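PDB 6QWT: genome polyprotein from Chicken sicinivirus JSY, which probably synthesises viral RNA as the RNA-dependent RNA polymerase (3Dpol) released from the polyprotein, copying an RNA template during genome replication. Local coordinates for residues A[2-7]-A[275-280]; A[33-38]-A[409-414]; A[122-127]-A[136-141]; A[205-210]-A[379-384]. All coordinates share one frame; numbering follows the deposited sequence.

Contacts 1 and 3 probably belong to the fingers of the polymerase; contact 2 probably joins an N-terminal part of the fingers to the thumb side, and contact 4 sets a loop against what is probably the motif E turn of the palm. Contact 3 is buried and purely apolar, whereas contact 1 lies at the surface, mixing apolar packing with a lysine and a water. Contact 2 is partly buried and combines proline-on-indole packing with a water bridge. Contact 4, partly buried and nearest the centre of the chain, joins two loops by apolar contacts alone. Contacts 2 and 4 have centres about 24 Å apart and meet where Lys34 NZ lies 3.4 Å from Lys383 NZ, a close pair of like charges.

Contact 1 (A[2-7]-A[275-280]); sequences EILACE and IYLSKH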
loop_
_atom_site.group_PDB
_atom_site.type_symbol
_atom_site.label_atom_id
_atom_site.label_comp_id
_atom_site.label_asym_id
_atom_site.label_seq_id
_atom_site.Cartn_x
_atom_site.Cartn_y
_atom_site.Cartn_z
ATOM N N GLU A 2 10.364 17.803 -0.108
ATOM C CA GLU A 2 10.525 19.252 -0.105
ATOM C C GLU A 2 9.203 19.860 -0.544
ATOM O O GLU A 2 8.680 19.508 -1.606
ATOM C CB GLU A 2 11.667 19.669 -1.036
ATOM C CG GLU A 2 12.042 21.137 -0.992
ATOM C CD GLU A 2 13.094 21.487 -2.032
ATOM O OE1 GLU A 2 13.835 20.575 -2.465
ATOM O OE2 GLU A 2 13.181 22.673 -2.419
ATOM N N ILE A 3 8.656 20.752 0.273
ATOM C CA ILE A 3 7.320 21.290 0.050
ATOM C C ILE A 3 7.436 22.692 -0.537
ATOM O O ILE A 3 8.134 23.552 0.015
ATOM C CB ILE A 3 6.503 21.287 1.352
ATOM C CG1 ILE A 3 5.290 22.204 1.231
ATOM C CG2 ILE A 3 7.373 21.679 2.538
ATOM C CD1 ILE A 3 4.321 22.027 2.364
ATOM N N LEU A 4 6.754 22.917 -1.657
ATOM C CA LEU A 4 6.842 24.155 -2.414
ATOM C C LEU A 4 5.470 24.807 -2.531
ATOM O O LEU A 4 4.434 24.173 -2.306
ATOM C CB LEU A 4 7.410 23.907 -3.819
ATOM C CG LEU A 4 8.629 22.996 -3.936
ATOM C CD1 LEU A 4 8.924 22.691 -5.398
ATOM C CD2 LEU A 4 9.835 23.630 -3.261
ATOM N N ALA A 5 5.478 26.086 -2.903
ATOM C CA ALA A 5 4.239 26.818 -3.119
ATOM C C ALA A 5 3.534 26.320 -4.376
ATOM O O ALA A 5 4.161 25.794 -5.299
ATOM C CB ALA A 5 4.514 28.316 -3.235
ATOM N N CYS A 6 2.216 26.500 -4.409
ATOM C CA CYS A 6 1.416 26.002 -5.516
ATOM C C CYS A 6 0.200 26.891 -5.713
ATOM O O CYS A 6 -0.418 27.334 -4.739
ATOM C CB CYS A 6 0.974 24.556 -5.269
ATOM S SG CYS A 6 -0.116 23.882 -6.533
ATOM N N GLU A 7 -0.141 27.143 -6.974
ATOM C CA GLU A 7 -1.320 27.936 -7.281
ATOM C C GLU A 7 -2.584 27.137 -6.969
ATOM O O GLU A 7 -2.660 25.944 -7.281
ATOM C CB GLU A 7 -1.316 28.351 -8.753
ATOM C CG GLU A 7 -1.957 29.697 -9.028
ATOM C CD GLU A 7 -1.043 30.852 -8.679
ATOM O OE1 GLU A 7 -0.286 31.305 -9.563
ATOM O OE2 GLU A 7 -1.080 31.312 -7.518
ATOM N N ILE A 275 4.260 12.423 -10.285
ATOM C CA ILE A 275 4.236 11.629 -9.069
ATOM C C ILE A 275 5.250 12.130 -8.047
ATOM O O ILE A 275 4.921 12.269 -6.869
ATOM C CB ILE A 275 4.467 10.141 -9.406
ATOM C CG1 ILE A 275 3.186 9.523 -9.963
ATOM C CG2 ILE A 275 4.931 9.369 -8.181
ATOM C CD1 ILE A 275 3.396 8.183 -10.613
ATOM N N TYR A 276 6.484 12.420 -8.472
ATOM C CA TYR A 276 7.492 12.889 -7.525
ATOM C C TYR A 276 7.557 14.407 -7.412
ATOM O O TYR A 276 8.201 14.915 -6.490
ATOM C CB TYR A 276 8.881 12.324 -7.875
ATOM C CG TYR A 276 9.498 12.763 -9.193
ATOM C CD1 TYR A 276 9.560 11.886 -10.269
ATOM C CD2 TYR A 276 10.062 14.028 -9.347
ATOM C CE1 TYR A 276 10.139 12.260 -11.468
ATOM C CE2 TYR A 276 10.639 14.414 -10.547
ATOM C CZ TYR A 276 10.674 13.520 -11.605
ATOM O OH TYR A 276 11.243 13.878 -12.805
ATOM N N LEU A 277 6.912 15.142 -8.323
ATOM C CA LEU A 277 6.731 16.594 -8.215
ATOM C C LEU A 277 5.226 16.836 -8.315
ATOM O O LEU A 277 4.718 17.274 -9.350
ATOM C CB LEU A 277 7.514 17.346 -9.299
ATOM C CG LEU A 277 7.615 18.866 -9.141
ATOM C CD1 LEU A 277 8.247 19.225 -7.804
ATOM C CD2 LEU A 277 8.405 19.476 -10.289
ATOM N N SER A 278 4.517 16.548 -7.229
ATOM C CA SER A 278 3.070 16.411 -7.240
ATOM C C SER A 278 2.392 17.611 -6.590
ATOM O O SER A 278 2.952 18.259 -5.702
ATOM C CB SER A 278 2.652 15.131 -6.511
ATOM O OG SER A 278 3.138 15.141 -5.179
ATOM N N LYS A 279 1.168 17.888 -7.034
ATOM C CA LYS A 279 0.344 18.952 -6.477
ATOM C C LYS A 279 -0.675 18.364 -5.511
ATOM O O LYS A 279 -1.285 17.328 -5.790
ATOM C CB LYS A 279 -0.375 19.726 -7.585
ATOM C CG LYS A 279 0.565 20.432 -8.544
ATOM C CD LYS A 279 -0.087 20.680 -9.889
ATOM C CE LYS A 279 -1.137 21.760 -9.791
ATOM N NZ LYS A 279 -1.767 22.058 -11.106
ATOM N N HIS A 280 -0.859 19.034 -4.375
ATOM C CA HIS A 280 -1.738 18.555 -3.321
ATOM C C HIS A 280 -2.652 19.676 -2.846
ATOM O O HIS A 280 -2.319 20.857 -2.956
ATOM C CB HIS A 280 -0.941 18.019 -2.123
ATOM C CG HIS A 280 -0.009 16.898 -2.461
ATOM N ND1 HIS A 280 -0.203 15.609 -2.011
ATOM C CD2 HIS A 280 1.134 16.873 -3.190
ATOM C CE1 HIS A 280 0.776 14.839 -2.453
ATOM N NE2 HIS A 280 1.598 15.580 -3.173
HETATM O O HOH W 1 -1.834 25.194 -9.877
#
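The edge of a mixed five-stranded sheet, probably in the fingers as in related polymerases, is where Leu4 and Cys6 reach Leu277 and Lys279, across the intervening strand 285-290. Strands 2-5 and 277-282 both run antiparallel to that middle strand, so they are parallel to each other and meet through side chains on one face. Ile288 of the middle strand is touched by Cys6, Leu277 and Lys279. At one end of this row the two leucines meet methyl to methyl, Leu4 CD1 lying 4.3 Å from Leu277 CD1.

At the other end a sulfur sits against an aliphatic chain. With Cys6 SG placed anti to its own nitrogen (chi1 176°), it lies 4.0 Å from Lys279 CE and 4.1 Å from Lys279 CG. The lysine bends at chi3 (72°), and the sulfur lies against the two carbons on either side of that bend. The ammonium group runs on to a salt bridge with Asp150, and the lysine also makes a cation-pi contact with Phe152. A water also joins the segments: it donates to Glu7 O at 2.8 Å and accepts a weak bond from Lys279 NZ at 3.4 Å.

On the other face of strand 277-282, Ser278 OG and His280 NE2 share a 2.6 Å hydrogen bond, while His280 ND1 is bonded to Glu176. Gripped at both nitrogens, the imidazole is fixed in rotation, and the glutamate may favour its protonation. The whole forms the margin of the mixed five-stranded sheet, with the N-terminal strand 2-5 as its outermost member.

Contact 2 (A[33-38]-A[409-414]); sequences TKEPAV and VMWTRG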
loop_
_atom_site.group_PDB
_atom_site.type_symbol
_atom_site.label_atom_id
_atom_site.label_comp_id
_atom_site.label_asym_id
_atom_site.label_seq_id
_atom_site.Cartn_x
_atom_site.Cartn_y
_atom_site.Cartn_z
ATOM N N THR A 33 -6.575 -1.416 23.271
ATOM C CA THR A 33 -5.237 -0.924 22.976
ATOM C C THR A 33 -5.201 -0.038 21.741
ATOM O O THR A 33 -4.127 0.452 21.378
ATOM C CB THR A 33 -4.258 -2.092 22.792
ATOM O OG1 THR A 33 -4.524 -2.750 21.548
ATOM C CG2 THR A 33 -4.394 -3.095 23.927
ATOM N N LYS A 34 -6.340 0.173 21.083
ATOM C CA LYS A 34 -6.417 0.988 19.881
ATOM C C LYS A 34 -7.676 1.839 19.931
ATOM O O LYS A 34 -8.693 1.435 20.501
ATOM C CB LYS A 34 -6.432 0.132 18.609
ATOM C CG LYS A 34 -5.071 -0.382 18.166
ATOM C CD LYS A 34 -5.230 -1.537 17.187
ATOM C CE LYS A 34 -4.116 -1.561 16.156
ATOM N NZ LYS A 34 -4.325 -2.654 15.164
ATOM N N GLU A 35 -7.598 3.013 19.318
ATOM C CA GLU A 35 -8.700 3.958 19.244
ATOM C C GLU A 35 -8.630 4.670 17.902
ATOM O O GLU A 35 -7.584 4.660 17.244
ATOM C CB GLU A 35 -8.645 4.977 20.391
ATOM C CG GLU A 35 -9.021 4.410 21.751
ATOM C CD GLU A 35 -8.896 5.434 22.862
ATOM O OE1 GLU A 35 -8.817 6.642 22.553
ATOM O OE2 GLU A 35 -8.872 5.033 24.044
ATOM N N PRO A 36 -9.733 5.280 17.459
ATOM C CA PRO A 36 -9.694 6.042 16.204
ATOM C C PRO A 36 -8.663 7.160 16.259
ATOM O O PRO A 36 -8.495 7.824 17.283
ATOM C CB PRO A 36 -11.118 6.595 16.082
ATOM C CG PRO A 36 -11.958 5.627 16.850
ATOM C CD PRO A 36 -11.100 5.188 18.002
ATOM N N ALA A 37 -7.969 7.358 15.139
ATOM C CA ALA A 37 -6.921 8.366 15.064
ATOM C C ALA A 37 -7.480 9.758 15.330
ATOM O O ALA A 37 -8.657 10.040 15.088
ATOM C CB ALA A 37 -6.248 8.342 13.691
ATOM N N VAL A 38 -6.613 10.633 15.834
ATOM C CA VAL A 38 -6.977 12.025 16.065
ATOM C C VAL A 38 -7.232 12.700 14.722
ATOM O O VAL A 38 -6.354 12.745 13.853
ATOM C CB VAL A 38 -5.882 12.751 16.856
ATOM C CG1 VAL A 38 -6.182 14.243 16.943
ATOM C CG2 VAL A 38 -5.741 12.148 18.240
ATOM N N VAL A 409 -12.864 -5.562 15.880
ATOM C CA VAL A 409 -14.233 -6.003 16.101
ATOM C C VAL A 409 -14.970 -5.092 17.069
ATOM O O VAL A 409 -16.206 -5.090 17.098
ATOM C CB VAL A 409 -14.254 -7.462 16.599
ATOM C CG1 VAL A 409 -13.857 -7.535 18.067
ATOM C CG2 VAL A 409 -15.626 -8.082 16.368
ATOM N N MET A 410 -14.244 -4.303 17.854
ATOM C CA MET A 410 -14.844 -3.421 18.844
ATOM C C MET A 410 -15.273 -2.081 18.257
ATOM O O MET A 410 -15.722 -1.206 19.006
ATOM C CB MET A 410 -13.870 -3.214 20.007
ATOM C CG MET A 410 -13.324 -4.527 20.571
ATOM S SD MET A 410 -12.689 -4.414 22.260
ATOM C CE MET A 410 -11.055 -3.731 21.969
ATOM N N TRP A 411 -15.166 -1.906 16.942
ATOM C CA TRP A 411 -15.532 -0.656 16.293
ATOM C C TRP A 411 -16.244 -0.954 14.983
ATOM O O TRP A 411 -16.075 -2.022 14.386
ATOM C CB TRP A 411 -14.305 0.228 16.034
ATOM C CG TRP A 411 -13.520 0.533 17.267
ATOM C CD1 TRP A 411 -12.538 -0.234 17.824
ATOM C CD2 TRP A 411 -13.655 1.686 18.109
ATOM N NE1 TRP A 411 -12.050 0.373 18.958
ATOM C CE2 TRP A 411 -12.720 1.552 19.155
ATOM C CE3 TRP A 411 -14.475 2.819 18.078
ATOM C CZ2 TRP A 411 -12.582 2.508 20.161
ATOM C CZ3 TRP A 411 -14.337 3.767 19.078
ATOM C CH2 TRP A 411 -13.398 3.604 20.106
ATOM N N THR A 412 -17.046 0.008 14.539
ATOM C CA THR A 412 -17.778 -0.114 13.288
ATOM C C THR A 412 -17.858 1.250 12.621
ATOM O O THR A 412 -17.706 2.289 13.267
ATOM C CB THR A 412 -19.188 -0.680 13.507
ATOM O OG1 THR A 412 -19.848 -0.820 12.243
ATOM C CG2 THR A 412 -20.005 0.241 14.401
ATOM N N ARG A 413 -18.087 1.236 11.311
ATOM C CA ARG A 413 -18.273 2.457 10.541
ATOM C C ARG A 413 -19.739 2.747 10.243
ATOM O O ARG A 413 -20.032 3.712 9.534
ATOM C CB ARG A 413 -17.475 2.392 9.233
ATOM C CG ARG A 413 -16.086 3.009 9.329
ATOM C CD ARG A 413 -15.194 2.574 8.181
ATOM N NE ARG A 413 -13.817 2.354 8.619
ATOM C CZ ARG A 413 -12.886 3.301 8.648
ATOM N NH1 ARG A 413 -13.183 4.533 8.259
ATOM N NH2 ARG A 413 -11.658 3.019 9.062
ATOM N N GLY A 414 -20.662 1.938 10.761
ATOM C CA GLY A 414 -22.081 2.210 10.654
ATOM C C GLY A 414 -22.870 1.240 9.802
ATOM O O GLY A 414 -24.100 1.364 9.738
HETATM O O HOH W 2 -10.055 -0.812 20.122
#
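Trp411 reaches across to Pro36 in a proline-on-indole CH-pi contact, probably between the fingers and the thumb side of the closed right-hand fold, as in related picornaviral polymerases. Strand 34-36 pairs with 161-163, and strand 411-412 pairs with 22-23, so the indole links two separate two-stranded sheets. From the backbone, Trp411 CB points toward the proline strand, and CG lies anti to the carbonyl carbon (chi1 -56°), which sends the ring on in that direction.

On the pyrrole side, Trp411 NE1 donates to a water 2.6 Å away that lies in the ring plane at its edge. The same water donates to Lys34 O at 2.7 Å, so a single molecule bridges indole and strand. Further round the ring, Trp411 CZ2 comes alongside Glu35, 4.2 Å from its CA and 4.3 Å from its CG; the carboxylate itself is held by a salt bridge to Arg45.

The six-membered ring carries the apolar part. Pro36 crosses it at about a right angle, its CD 3.7 Å from the ring centroid and 19° off the normal, while Pro36 CG settles 3.8 Å from Trp411 CZ3. Leu161 touches both the proline and the indole. At the far tip of the tryptophan comes the closest approach to the proline, Trp411 CH2 lying 3.5 Å from Pro36 CD.

Contact 3 (A[122-127]-A[136-141]); sequences SLFDVG and PELYQE
Leu123 and Leu138 bring the two backbones closest, with their CA atoms 6.6 Å apart, where a 3-10 turn leads into a beta hairpin and the hairpin into a helix. This beta hairpin followed directly by a helix probably belongs to the fingers, perhaps to their pinky part as in other picornaviral polymerases. Strand 124-126 pairs antiparallel with 132-134, and Leu123 and Asp125 are bonded through the backbone to Cys135 and His133. Helix 136-147 therefore begins directly beside the start of the hairpin, the eight intervening residues, strand 132-134 among them, having returned the chain to Leu123. Its first turns are closed by the ordinary backbone bond from Glu141 N to Glu137 O, 3.2 Å, and a weaker one from Gln140 N to Pro136 O.

Leu138 carries the contact from the helix side. Its CG lies anti to the backbone nitrogen (chi1 179°), extending the branch from the helix toward the hairpin. One methyl, CD2, does all the touching: it rests 3.9 Å from Leu123 CB and approaches the CZ and CE1 end of the Phe124 ring obliquely.

Further apolar neighbours surround the cluster. Ile180, in helix 180-189, packs on both Leu123 and Leu138, and Phe124 also lies on Ile95 and Met106. All three contacting residues are buried, and their union involves no polar partner across the segments. The tightest approach is at the ring's end, where Leu138 CD2 lies 3.5 Å from Phe124 CZ and 3.7 Å from Phe124 CE1.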
loop_
_atom_site.group_PDB
_atom_site.type_symbol
_atom_site.label_atom_id
_atom_site.label_comp_id
_atom_site.label_asym_id
_atom_site.label_seq_id
_atom_site.Cartn_x
_atom_site.Cartn_y
_atom_site.Cartn_z
ATOM N N SER A 122 -21.323 8.873 -11.635
ATOM C CA SER A 122 -22.029 9.862 -12.441
ATOM C C SER A 122 -21.303 10.198 -13.736
ATOM O O SER A 122 -21.947 10.646 -14.690
ATOM C CB SER A 122 -22.243 11.141 -11.632
ATOM O OG SER A 122 -23.065 10.896 -10.503
ATOM N N LEU A 123 -19.989 9.993 -13.797
ATOM C CA LEU A 123 -19.195 10.398 -14.948
ATOM C C LEU A 123 -19.159 9.358 -16.060
ATOM O O LEU A 123 -18.485 9.583 -17.070
ATOM C CB LEU A 123 -17.766 10.724 -14.503
ATOM C CG LEU A 123 -17.652 11.784 -13.410
ATOM C CD1 LEU A 123 -16.311 11.692 -12.702
ATOM C CD2 LEU A 123 -17.859 13.166 -14.003
ATOM N N PHE A 124 -19.866 8.237 -15.911
ATOM C CA PHE A 124 -19.826 7.162 -16.892
ATOM C C PHE A 124 -21.232 6.795 -17.346
ATOM O O PHE A 124 -22.194 6.864 -16.575
ATOM C CB PHE A 124 -19.132 5.909 -16.332
ATOM C CG PHE A 124 -17.717 6.146 -15.886
ATOM C CD1 PHE A 124 -16.663 6.001 -16.774
ATOM C CD2 PHE A 124 -17.441 6.509 -14.578
ATOM C CE1 PHE A 124 -15.359 6.217 -16.364
ATOM C CE2 PHE A 124 -16.142 6.724 -14.162
ATOM C CZ PHE A 124 -15.100 6.577 -15.056
ATOM N N ASP A 125 -21.333 6.396 -18.613
ATOM C CA ASP A 125 -22.559 5.863 -19.191
ATOM C C ASP A 125 -22.316 4.428 -19.630
ATOM O O ASP A 125 -21.259 4.111 -20.186
ATOM C CB ASP A 125 -23.025 6.705 -20.386
ATOM C CG ASP A 125 -23.042 8.190 -20.081
ATOM O OD1 ASP A 125 -23.624 8.578 -19.045
ATOM O OD2 ASP A 125 -22.475 8.970 -20.877
ATOM N N VAL A 126 -23.289 3.559 -19.374
ATOM C CA VAL A 126 -23.178 2.154 -19.756
ATOM C C VAL A 126 -23.542 2.036 -21.232
ATOM O O VAL A 126 -24.689 2.269 -21.619
ATOM C CB VAL A 126 -24.068 1.261 -18.886
ATOM C CG1 VAL A 126 -23.973 -0.189 -19.340
ATOM C CG2 VAL A 126 -23.675 1.397 -17.422
ATOM N N GLY A 127 -22.559 1.681 -22.062
ATOM C CA GLY A 127 -22.792 1.551 -23.482
ATOM C C GLY A 127 -23.514 0.266 -23.844
ATOM O O GLY A 127 -23.689 -0.641 -23.031
ATOM N N PRO A 136 -18.528 12.939 -22.141
ATOM C CA PRO A 136 -17.667 13.794 -22.977
ATOM C C PRO A 136 -16.716 14.679 -22.189
ATOM O O PRO A 136 -15.644 15.032 -22.701
ATOM C CB PRO A 136 -18.681 14.625 -23.775
ATOM C CG PRO A 136 -19.881 13.750 -23.863
ATOM C CD PRO A 136 -19.942 13.011 -22.556
ATOM N N GLU A 137 -17.062 15.039 -20.953
ATOM C CA GLU A 137 -16.189 15.894 -20.158
ATOM C C GLU A 137 -15.059 15.104 -19.509
ATOM O O GLU A 137 -13.928 15.595 -19.421
ATOM C CB GLU A 137 -17.004 16.634 -19.098
ATOM C CG GLU A 137 -17.822 17.793 -19.649
ATOM C CD GLU A 137 -19.237 17.382 -20.015
ATOM O OE1 GLU A 137 -19.864 16.637 -19.229
ATOM O OE2 GLU A 137 -19.724 17.803 -21.086
ATOM N N LEU A 138 -15.339 13.884 -19.045
ATOM C CA LEU A 138 -14.276 13.060 -18.477
ATOM C C LEU A 138 -13.294 12.615 -19.553
ATOM O O LEU A 138 -12.077 12.652 -19.338
ATOM C CB LEU A 138 -14.866 11.847 -17.760
ATOM C CG LEU A 138 -13.829 10.906 -17.140
ATOM C CD1 LEU A 138 -12.868 11.670 -16.236
ATOM C CD2 LEU A 138 -14.504 9.778 -16.376
ATOM N N TYR A 139 -13.808 12.188 -20.711
ATOM C CA TYR A 139 -12.950 11.778 -21.820
ATOM C C TYR A 139 -11.945 12.866 -22.171
ATOM O O TYR A 139 -10.767 12.582 -22.414
ATOM C CB TYR A 139 -13.811 11.429 -23.041
ATOM C CG TYR A 139 -13.030 11.000 -24.271
ATOM C CD1 TYR A 139 -12.455 11.938 -25.125
ATOM C CD2 TYR A 139 -12.885 9.656 -24.587
ATOM C CE1 TYR A 139 -11.743 11.545 -26.249
ATOM C CE2 TYR A 139 -12.177 9.253 -25.709
ATOM C CZ TYR A 139 -11.610 10.200 -26.536
ATOM O OH TYR A 139 -10.908 9.800 -27.653
ATOM N N GLN A 140 -12.401 14.118 -22.208
ATOM C CA GLN A 140 -11.530 15.223 -22.583
ATOM C C GLN A 140 -10.488 15.506 -21.508
ATOM O O GLN A 140 -9.374 15.939 -21.824
ATOM C CB GLN A 140 -12.378 16.461 -22.865
ATOM C CG GLN A 140 -11.596 17.731 -23.129
ATOM C CD GLN A 140 -12.484 18.957 -23.104
ATOM O OE1 GLN A 140 -13.610 18.929 -23.605
ATOM N NE2 GLN A 140 -11.988 20.038 -22.514
ATOM N N GLU A 141 -10.826 15.271 -20.239
ATOM C CA GLU A 141 -9.850 15.471 -19.175
ATOM C C GLU A 141 -8.797 14.369 -19.180
ATOM O O GLU A 141 -7.616 14.633 -18.924
ATOM C CB GLU A 141 -10.555 15.543 -17.820
ATOM C CG GLU A 141 -11.213 16.883 -17.540
ATOM C CD GLU A 141 -10.223 18.032 -17.561
ATOM O OE1 GLU A 141 -10.106 18.696 -18.611
ATOM O OE2 GLU A 141 -9.558 18.267 -16.530
#

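Contact 4 (A[205-210]-A[379-384]); sequences GSAVGC and VTFLKR
With chi1 at -172°, Phe381 places its CG opposite the backbone nitrogen and swings the ring edge against Ala207, while Leu382, at phi/psi 55/46°, follows in the left-handed region and carries its branch toward Cys210. The Phe-Leu-Lys-Arg sequence here matches motif E of picornaviral polymerases, next to the Tyr-Gly-Asp-Asp hairpin of the palm.

Ala207 CB lies in the plane of the phenyl ring, 3.8 Å from Phe381 CE2 and 3.9 Å from Phe381 CZ. Leu382 CG lies over one face of the same ring, above its centre. The second cross-contact is looser, Cys210 SG standing 4.4 Å from Leu382 CD1.

Each loop has a turn of its own. A type I' turn joins Phe381 and Arg384 by backbone bonds, and Arg384 NH1 donates to Leu382 O at 2.9 Å, in the carbonyl plane but tilted from the guanidinium plane. The type II turn of 207-210 is closed by Cys210 N to Ala207 O, 3.1 Å, and Ala207 is also tied through the backbone to Cys331. Leu330 touches both Ala207 and Phe381.

With no hydrogen bond between the segments, their direct contact is apolar packing, while polar backbone groups are bonded within the turns and to neighbouring parts of the chain.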
loop_
_atom_site.group_PDB
_atom_site.type_symbol
_atom_site.label_atom_id
_atom_site.label_comp_id
_atom_site.label_asym_id
_atom_site.label_seq_id
_atom_site.Cartn_x
_atom_site.Cartn_y
_atom_site.Cartn_z
ATOM N N GLY A 205 9.985 -8.735 -7.348
ATOM C CA GLY A 205 10.179 -8.245 -5.998
ATOM C C GLY A 205 8.980 -7.550 -5.401
ATOM O O GLY A 205 9.131 -6.799 -4.433
ATOM N N SER A 206 7.786 -7.783 -5.943
ATOM C CA SER A 206 6.585 -7.085 -5.510
ATOM C C SER A 206 5.495 -8.077 -5.129
ATOM O O SER A 206 5.237 -9.044 -5.854
ATOM C CB SER A 206 6.069 -6.150 -6.605
ATOM O OG SER A 206 4.803 -5.625 -6.258
ATOM N N ALA A 207 4.847 -7.818 -3.995
ATOM C CA ALA A 207 3.720 -8.610 -3.531
ATOM C C ALA A 207 2.381 -7.938 -3.810
ATOM O O ALA A 207 1.343 -8.445 -3.372
ATOM C CB ALA A 207 3.856 -8.897 -2.034
ATOM N N VAL A 208 2.382 -6.813 -4.529
ATOM C CA VAL A 208 1.140 -6.104 -4.816
ATOM C C VAL A 208 0.230 -6.981 -5.664
ATOM O O VAL A 208 0.665 -7.599 -6.644
ATOM C CB VAL A 208 1.441 -4.768 -5.510
ATOM C CG1 VAL A 208 0.152 -4.098 -5.970
ATOM C CG2 VAL A 208 2.229 -3.859 -4.578
ATOM N N GLY A 209 -1.047 -7.036 -5.287
ATOM C CA GLY A 209 -2.008 -7.898 -5.939
ATOM C C GLY A 209 -2.106 -9.288 -5.353
ATOM O O GLY A 209 -2.833 -10.125 -5.902
ATOM N N CYS A 210 -1.404 -9.562 -4.260
ATOM C CA CYS A 210 -1.413 -10.893 -3.681
ATOM C C CYS A 210 -2.693 -11.140 -2.896
ATOM O O CYS A 210 -3.335 -10.214 -2.391
ATOM C CB CYS A 210 -0.211 -11.093 -2.762
ATOM S SG CYS A 210 -0.389 -10.281 -1.164
ATOM N N VAL A 379 9.451 -14.219 10.943
ATOM C CA VAL A 379 9.210 -13.011 10.166
ATOM C C VAL A 379 7.713 -12.743 10.058
ATOM O O VAL A 379 6.892 -13.666 10.011
ATOM C CB VAL A 379 9.877 -13.172 8.783
ATOM C CG1 VAL A 379 8.847 -13.208 7.665
ATOM C CG2 VAL A 379 10.930 -12.100 8.558
ATOM N N THR A 380 7.351 -11.460 10.041
ATOM C CA THR A 380 5.988 -11.023 9.764
ATOM C C THR A 380 5.980 -10.172 8.501
ATOM O O THR A 380 6.886 -9.363 8.279
ATOM C CB THR A 380 5.386 -10.220 10.927
ATOM O OG1 THR A 380 6.060 -8.961 11.045
ATOM C CG2 THR A 380 5.509 -10.989 12.235
ATOM N N PHE A 381 4.953 -10.366 7.678
ATOM C CA PHE A 381 4.786 -9.633 6.428
ATOM C C PHE A 381 3.318 -9.268 6.306
ATOM O O PHE A 381 2.461 -10.157 6.317
ATOM C CB PHE A 381 5.244 -10.472 5.228
ATOM C CG PHE A 381 5.269 -9.717 3.928
ATOM C CD1 PHE A 381 5.922 -8.498 3.831
ATOM C CD2 PHE A 381 4.642 -10.227 2.801
ATOM C CE1 PHE A 381 5.949 -7.800 2.635
ATOM C CE2 PHE A 381 4.665 -9.537 1.603
ATOM C CZ PHE A 381 5.320 -8.320 1.519
ATOM N N LEU A 382 3.030 -7.971 6.196
ATOM C CA LEU A 382 1.657 -7.468 6.229
ATOM C C LEU A 382 0.943 -7.944 7.495
ATOM O O LEU A 382 -0.189 -8.434 7.460
ATOM C CB LEU A 382 0.886 -7.877 4.972
ATOM C CG LEU A 382 1.488 -7.457 3.628
ATOM C CD1 LEU A 382 0.758 -8.135 2.474
ATOM C CD2 LEU A 382 1.457 -5.942 3.474
ATOM N N LYS A 383 1.643 -7.815 8.624
ATOM C CA LYS A 383 1.144 -8.175 9.951
ATOM C C LYS A 383 0.853 -9.669 10.098
ATOM O O LYS A 383 0.131 -10.071 11.017
ATOM C CB LYS A 383 -0.106 -7.361 10.313
ATOM C CG LYS A 383 0.135 -5.858 10.444
ATOM C CD LYS A 383 -1.138 -5.131 10.869
ATOM C CE LYS A 383 -0.908 -4.270 12.106
ATOM N NZ LYS A 383 -2.151 -4.110 12.924
ATOM N N ARG A 384 1.414 -10.518 9.234
ATOM C CA ARG A 384 1.101 -11.942 9.242
ATOM C C ARG A 384 2.366 -12.782 9.350
ATOM O O ARG A 384 3.364 -12.509 8.677
ATOM C CB ARG A 384 0.339 -12.353 7.974
ATOM C CG ARG A 384 -1.002 -11.657 7.782
ATOM C CD ARG A 384 -1.344 -11.577 6.299
ATOM N NE ARG A 384 -2.768 -11.370 6.052
ATOM C CZ ARG A 384 -3.332 -10.176 5.882
ATOM N NH1 ARG A 384 -2.592 -9.076 5.944
ATOM N NH2 ARG A 384 -4.634 -10.081 5.651
#